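PDB 3NYM: uncharacterized protein from Neisseria meningitidis serogroup B, which is of unknown function but forms a largely helical subunit that pairs with a second copy of itself. Local coordinates for residues I13-N16 with V17-Q21; I108-L112 with S113-K117. All blocks are in the same frame, centred on the assembly; numbering follows the deposited sequence.

In the fold
Contact 1 lies on the short helix 13-20 and contact 2 at the end of helix 83-113 and in the loop that follows, so the two come in series along the chain, one near its start and the other near its end. Their centres are about 10 Å apart, on the same side of the chain's centre. L14 CD2 packs on L111 CD1 at 3.8 Å, and Q21 NE2 reaches L111 O at 2.8 Å, a probable hydrogen bond, so the end of helix 13-20 is joined to the neighbouring end of helix 83-113. Both contacts also touch the second subunit in the two-chain assembly of this chain of helices and loops without strands.

Contact 1. Residues I13-N16 with V17-Q21; sequences ILIN and VGLYQ
V17 N donates to I13 O at 3.0 Å, the first of four successive backbone bonds that carry helix 13-20 through this segment. G18 N to L14 O is straighter, with an angle of 165° at the hydrogen, whereas L19 N to I15 O is more bent, at 144°. Y20 N to N16 O, at 3.3 Å, is the longest of the four.

Packing is closest around the carbonyls. The V17 branch that does the touching is CG2, which lies anti to the carbonyl carbon and beside the backbone N (chi1 175° for CG1) and comes to 3.3 Å from I13 O. This buried side of the turn faces helix 83-113, where L14 and V17 both pack on L111, while V17 also meets L75 of the second subunit. N16 and Y20 belong to the subunit-facing side. The amide of N16 gives its ND2 to a hydrogen bond with Q72 OE1 of the second subunit. Y20 CD2 comes within 3.2 Å of N16 O, which is set obliquely to the ring, and the ring itself meets F80 of the second subunit edge-to-face.

The solvent side is looser. I15 CG2 and L19 CD1 approach no nearer than 4.4 Å, and the same CD1 stands 4.0 Å from N16 OD1 where the side chains of N16 and L19 cross. L19 is exposed, and a bound PEG molecule lies close to its side chain.

The whole shows the i to i+4 bonding of a regular alpha-helix, here packed between helix 83-113 of its own chain and the second subunit.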
ATOM      1  N   ILE A  13      18.480   2.961  -5.816  1.00 23.54           N
ATOM      2  CA  ILE A  13      18.391   4.057  -6.779  1.00 24.23           C
ATOM      3  C   ILE A  13      18.073   5.352  -6.041  1.00 26.63           C
ATOM      4  O   ILE A  13      18.590   6.408  -6.377  1.00 26.94           O
ATOM      5  CB  ILE A  13      17.297   3.806  -7.830  1.00 26.29           C
ATOM      6  CG1 ILE A  13      17.593   2.527  -8.617  1.00 22.46           C
ATOM      7  CG2 ILE A  13      17.197   4.990  -8.765  1.00 25.64           C
ATOM      8  CD1 ILE A  13      16.393   2.025  -9.415  1.00 31.51           C
ATOM      9  N   LEU A  14      17.215   5.269  -5.027  1.00 28.17           N
ATOM     10  CA  LEU A  14      16.855   6.466  -4.263  1.00 25.44           C
ATOM     11  C   LEU A  14      18.074   7.024  -3.519  1.00 25.79           C
ATOM     12  O   LEU A  14      18.277   8.240  -3.464  1.00 26.31           O
ATOM     13  CB  LEU A  14      15.688   6.184  -3.312  1.00 24.28           C
ATOM     14  CG  LEU A  14      14.374   5.821  -4.013  1.00 26.50           C
ATOM     15  CD1 LEU A  14      13.301   5.502  -3.003  1.00 24.51           C
ATOM     16  CD2 LEU A  14      13.927   6.968  -4.946  1.00 24.17           C
ATOM     17  N   ILE A  15      18.898   6.140  -2.970  1.00 24.96           N
ATOM     18  CA  ILE A  15      20.151   6.583  -2.349  1.00 25.37           C
ATOM     19  C   ILE A  15      21.011   7.331  -3.375  1.00 29.09           C
ATOM     20  O   ILE A  15      21.549   8.401  -3.077  1.00 30.19           O
ATOM     21  CB  ILE A  15      20.932   5.407  -1.738  1.00 25.56           C
ATOM     22  CG1 ILE A  15      20.186   4.841  -0.526  1.00 26.38           C
ATOM     23  CG2 ILE A  15      22.340   5.844  -1.345  1.00 29.85           C
ATOM     24  CD1 ILE A  15      20.652   3.457  -0.120  1.00 24.87           C
ATOM     25  N   ASN A  16      21.111   6.790  -4.590  1.00 26.28           N
ATOM     26  CA  ASN A  16      21.861   7.454  -5.660  1.00 25.88           C
ATOM     27  C   ASN A  16      21.320   8.844  -5.981  1.00 28.02           C
ATOM     28  O   ASN A  16      22.080   9.781  -6.198  1.00 26.10           O
ATOM     29  CB  ASN A  16      21.888   6.604  -6.934  1.00 29.76           C
ATOM     30  CG  ASN A  16      22.743   5.364  -6.788  1.00 38.96           C
ATOM     31  OD1 ASN A  16      23.619   5.300  -5.921  1.00 32.95           O
ATOM     32  ND2 ASN A  16      22.503   4.373  -7.644  1.00 30.51           N
ATOM     33  N   VAL A  17      20.002   8.979  -6.019  1.00 27.24           N
ATOM     34  CA  VAL A  17      19.418  10.291  -6.285  1.00 32.66           C
ATOM     35  C   VAL A  17      19.834  11.270  -5.192  1.00 28.93           C
ATOM     36  O   VAL A  17      20.196  12.419  -5.463  1.00 30.82           O
ATOM     37  CB  VAL A  17      17.882  10.220  -6.377  1.00 32.00           C
ATOM     38  CG1 VAL A  17      17.293  11.615  -6.540  1.00 29.05           C
ATOM     39  CG2 VAL A  17      17.471   9.323  -7.533  1.00 30.29           C
ATOM     40  N   GLY A  18      19.793  10.803  -3.952  1.00 26.63           N
ATOM     41  CA  GLY A  18      20.236  11.604  -2.828  1.00 27.05           C
ATOM     42  C   GLY A  18      21.670  12.081  -2.984  1.00 31.58           C
ATOM     43  O   GLY A  18      21.994  13.227  -2.649  1.00 33.48           O
ATOM     44  N   LEU A  19      22.537  11.209  -3.488  1.00 27.24           N
ATOM     45  CA  LEU A  19      23.954  11.557  -3.625  1.00 29.33           C
ATOM     46  C   LEU A  19      24.150  12.705  -4.612  1.00 30.86           C
ATOM     47  O   LEU A  19      25.039  13.535  -4.432  1.00 31.08           O
ATOM     48  CB  LEU A  19      24.793  10.343  -4.039  1.00 25.62           C
ATOM     49  CG  LEU A  19      24.857   9.216  -3.008  1.00 33.00           C
ATOM     50  CD1 LEU A  19      25.519   7.978  -3.596  1.00 36.60           C
ATOM     51  CD2 LEU A  19      25.584   9.685  -1.753  1.00 37.21           C
ATOM     52  N   TYR A  20      23.324  12.760  -5.654  1.00 26.66           N
ATOM     53  CA  TYR A  20      23.390  13.891  -6.577  1.00 31.54           C
ATOM     54  C   TYR A  20      23.086  15.187  -5.836  1.00 33.57           C
ATOM     55  O   TYR A  20      23.561  16.255  -6.206  1.00 30.37           O
ATOM     56  CB  TYR A  20      22.455  13.692  -7.783  1.00 30.02           C
ATOM     57  CG  TYR A  20      23.068  12.769  -8.812  1.00 30.47           C
ATOM     58  CD1 TYR A  20      24.039  13.237  -9.694  1.00 34.93           C
ATOM     59  CD2 TYR A  20      22.721  11.423  -8.867  1.00 28.77           C
ATOM     60  CE1 TYR A  20      24.635  12.397 -10.616  1.00 35.20           C
ATOM     61  CE2 TYR A  20      23.314  10.568  -9.792  1.00 32.90           C
ATOM     62  CZ  TYR A  20      24.269  11.063 -10.664  1.00 39.00           C
ATOM     63  OH  TYR A  20      24.865  10.227 -11.588  1.00 41.44           O
ATOM     64  N   GLN A  21      22.319  15.081  -4.761  1.00 31.00           N
ATOM     65  CA  GLN A  21      21.920  16.259  -3.994  1.00 32.89           C
ATOM     66  C   GLN A  21      22.876  16.554  -2.850  1.00 32.57           C
ATOM     67  O   GLN A  21      22.626  17.438  -2.035  1.00 39.95           O
ATOM     68  CB  GLN A  21      20.479  16.110  -3.477  1.00 27.02           C
ATOM     69  CG  GLN A  21      19.494  15.827  -4.580  1.00 28.78           C
ATOM     70  CD  GLN A  21      18.056  15.862  -4.124  1.00 36.79           C
ATOM     71  OE1 GLN A  21      17.748  16.281  -3.008  1.00 41.84           O
ATOM     72  NE2 GLN A  21      17.157  15.439  -4.998  1.00 33.79           N
TER

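Contact 2. Residues I108-L112 with S113-K117; sequences ISTLL and SAEYK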
ATOM      1  N   ILE A 108      10.178   9.723  -2.033  1.00 26.61           N
ATOM      2  CA  ILE A 108      10.419  10.069  -3.430  1.00 23.53           C
ATOM      3  C   ILE A 108      10.045  11.529  -3.645  1.00 26.88           C
ATOM      4  O   ILE A 108      10.775  12.282  -4.283  1.00 27.61           O
ATOM      5  CB  ILE A 108       9.600   9.195  -4.377  1.00 24.27           C
ATOM      6  CG1 ILE A 108      10.108   7.752  -4.336  1.00 27.41           C
ATOM      7  CG2 ILE A 108       9.644   9.752  -5.799  1.00 26.07           C
ATOM      8  CD1 ILE A 108       9.404   6.841  -5.310  1.00 34.76           C
ATOM      9  N   SER A 109       8.905  11.923  -3.090  1.00 27.70           N
ATOM     10  CA  SER A 109       8.442  13.300  -3.172  1.00 31.55           C
ATOM     11  C   SER A 109       9.472  14.252  -2.563  1.00 33.81           C
ATOM     12  O   SER A 109       9.688  15.360  -3.064  1.00 30.94           O
ATOM     13  CB  SER A 109       7.103  13.422  -2.442  1.00 41.17           C
ATOM     14  OG  SER A 109       6.797  14.765  -2.138  1.00 47.65           O
ATOM     15  N   THR A 110      10.123  13.817  -1.488  1.00 30.32           N
ATOM     16  CA  THR A 110      11.144  14.635  -0.842  1.00 33.40           C
ATOM     17  C   THR A 110      12.392  14.802  -1.721  1.00 31.80           C
ATOM     18  O   THR A 110      13.033  15.859  -1.733  1.00 30.37           O
ATOM     19  CB  THR A 110      11.533  14.045   0.525  1.00 30.07           C
ATOM     20  OG1 THR A 110      10.355  13.913   1.332  1.00 31.31           O
ATOM     21  CG2 THR A 110      12.522  14.946   1.224  1.00 27.20           C
ATOM     22  N   LEU A 111      12.733  13.753  -2.463  1.00 26.02           N
ATOM     23  CA  LEU A 111      13.852  13.822  -3.384  1.00 24.50           C
ATOM     24  C   LEU A 111      13.507  14.708  -4.575  1.00 30.99           C
ATOM     25  O   LEU A 111      14.338  15.485  -5.027  1.00 31.39           O
ATOM     26  CB  LEU A 111      14.233  12.418  -3.847  1.00 27.90           C
ATOM     27  CG  LEU A 111      14.948  11.611  -2.759  1.00 27.32           C
ATOM     28  CD1 LEU A 111      14.917  10.127  -3.062  1.00 30.44           C
ATOM     29  CD2 LEU A 111      16.388  12.117  -2.624  1.00 25.81           C
ATOM     30  N   LEU A 112      12.277  14.588  -5.074  1.00 29.24           N
ATOM     31  CA  LEU A 112      11.826  15.389  -6.218  1.00 32.16           C
ATOM     32  C   LEU A 112      11.795  16.884  -5.913  1.00 36.10           C
ATOM     33  O   LEU A 112      11.988  17.702  -6.806  1.00 37.53           O
ATOM     34  CB  LEU A 112      10.439  14.938  -6.688  1.00 25.60           C
ATOM     35  CG  LEU A 112      10.360  13.761  -7.657  1.00 33.95           C
ATOM     36  CD1 LEU A 112       8.919  13.309  -7.808  1.00 43.75           C
ATOM     37  CD2 LEU A 112      10.926  14.150  -9.005  1.00 31.92           C
ATOM     38  N   SER A 113      11.528  17.240  -4.660  1.00 32.61           N
ATOM     39  CA  SER A 113      11.515  18.641  -4.262  1.00 35.66           C
ATOM     40  C   SER A 113      12.928  19.128  -3.965  1.00 36.05           C
ATOM     41  O   SER A 113      13.183  20.333  -3.933  1.00 31.66           O
ATOM     42  CB  SER A 113      10.656  18.828  -3.012  1.00 39.07           C
ATOM     43  OG  SER A 113      11.369  18.418  -1.857  1.00 37.03           O
ATOM     44  N   ALA A 114      13.835  18.181  -3.731  1.00 34.38           N
ATOM     45  CA  ALA A 114      15.231  18.469  -3.388  1.00 37.50           C
ATOM     46  C   ALA A 114      15.362  19.393  -2.176  1.00 39.09           C
ATOM     47  O   ALA A 114      16.321  20.156  -2.062  1.00 34.39           O
ATOM     48  CB  ALA A 114      15.980  19.050  -4.591  1.00 34.99           C
ATOM     49  N   GLU A 115      14.399  19.316  -1.265  1.00 38.29           N
ATOM     50  CA  GLU A 115      14.344  20.264  -0.163  1.00 44.59           C
ATOM     51  C   GLU A 115      15.502  20.101   0.817  1.00 38.84           C
ATOM     52  O   GLU A 115      15.881  21.055   1.497  1.00 41.36           O
ATOM     53  CB  GLU A 115      12.996  20.189   0.560  1.00 54.26           C
ATOM     54  CG  GLU A 115      12.874  19.067   1.572  1.00 64.67           C
ATOM     55  CD  GLU A 115      11.525  19.065   2.269  1.00 71.95           C
ATOM     56  OE1 GLU A 115      10.587  18.420   1.745  1.00 65.65           O
ATOM     57  OE2 GLU A 115      11.405  19.715   3.333  1.00 75.13           O
ATOM     58  N   TYR A 116      16.077  18.904   0.877  1.00 33.25           N
ATOM     59  CA  TYR A 116      17.180  18.650   1.806  1.00 37.48           C
ATOM     60  C   TYR A 116      18.560  18.621   1.155  1.00 31.29           C
ATOM     61  O   TYR A 116      19.531  18.198   1.786  1.00 32.48           O
ATOM     62  CB  TYR A 116      16.947  17.351   2.588  1.00 40.17           C
ATOM     63  CG  TYR A 116      15.708  17.379   3.455  1.00 38.72           C
ATOM     64  CD1 TYR A 116      15.507  18.403   4.372  1.00 40.72           C
ATOM     65  CD2 TYR A 116      14.757  16.370   3.381  1.00 31.24           C
ATOM     66  CE1 TYR A 116      14.382  18.435   5.177  1.00 43.87           C
ATOM     67  CE2 TYR A 116      13.622  16.391   4.180  1.00 33.59           C
ATOM     68  CZ  TYR A 116      13.442  17.430   5.077  1.00 41.26           C
ATOM     69  OH  TYR A 116      12.326  17.473   5.883  1.00 39.44           O
ATOM     70  N   LYS A 117      18.654  19.088  -0.093  1.00 36.53           N
ATOM     71  CA  LYS A 117      19.926  19.105  -0.822  1.00 35.43           C
ATOM     72  C   LYS A 117      21.002  19.877  -0.062  1.00 39.26           C
ATOM     73  O   LYS A 117      20.702  20.820   0.670  1.00 44.12           O
ATOM     74  CB  LYS A 117      19.750  19.731  -2.209  1.00 33.78           C
ATOM     75  CG  LYS A 117      19.511  21.225  -2.159  1.00 39.64           C
ATOM     76  CD  LYS A 117      19.271  21.809  -3.542  1.00 45.58           C
ATOM     77  CE  LYS A 117      19.078  23.318  -3.470  1.00 46.46           C
ATOM     78  NZ  LYS A 117      19.036  23.923  -4.831  1.00 60.94           N
TER
HETATM   79  O   HOH W   1      15.843  16.429  -0.719  1.00 30.66           O
HETATM   80  O   HOH W   2       9.284  16.347   3.259  1.00 48.85           O
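S113 N donates to S109 O at 3.1 Å, a last regular helical bond before helix 83-113 gives way to an ST turn and then a type I beta turn from A114 to K117. The helix ends at A114, the first residue to leave helical phi/psi (phi 55°), whose N makes weak bonds to T110 O and L111 O; the latter also accepts from Q21 NE2 and W123 NE1.

The side chain of S113 spans the helix end. Its CB lies 3.6 Å from S109 O. A chi1 of 78° sets OG between the backbone N and the carbonyl carbon, where OG donates to T110 O at 3.1 Å, from above the carbonyl plane, and accepts from E115 N at 3.2 Å. One hydroxyl thereby joins the last helical turn to the loop. T110 O thus takes this hydroxyl, the weak A114 N-H and a water that accepts from Y116 N.

Beyond the helix end, E115 CG lies over the centre of the Y116 ring, 3.6 Å above its plane, while Y116 OH is held by N35. T110 OG1 bonds T106 O, and a second water donates both to this hydroxyl and to E115 OE1. The methyl of T110 meets the tyrosine ring obliquely, CG2 lying 3.4 Å from Y116 CD2.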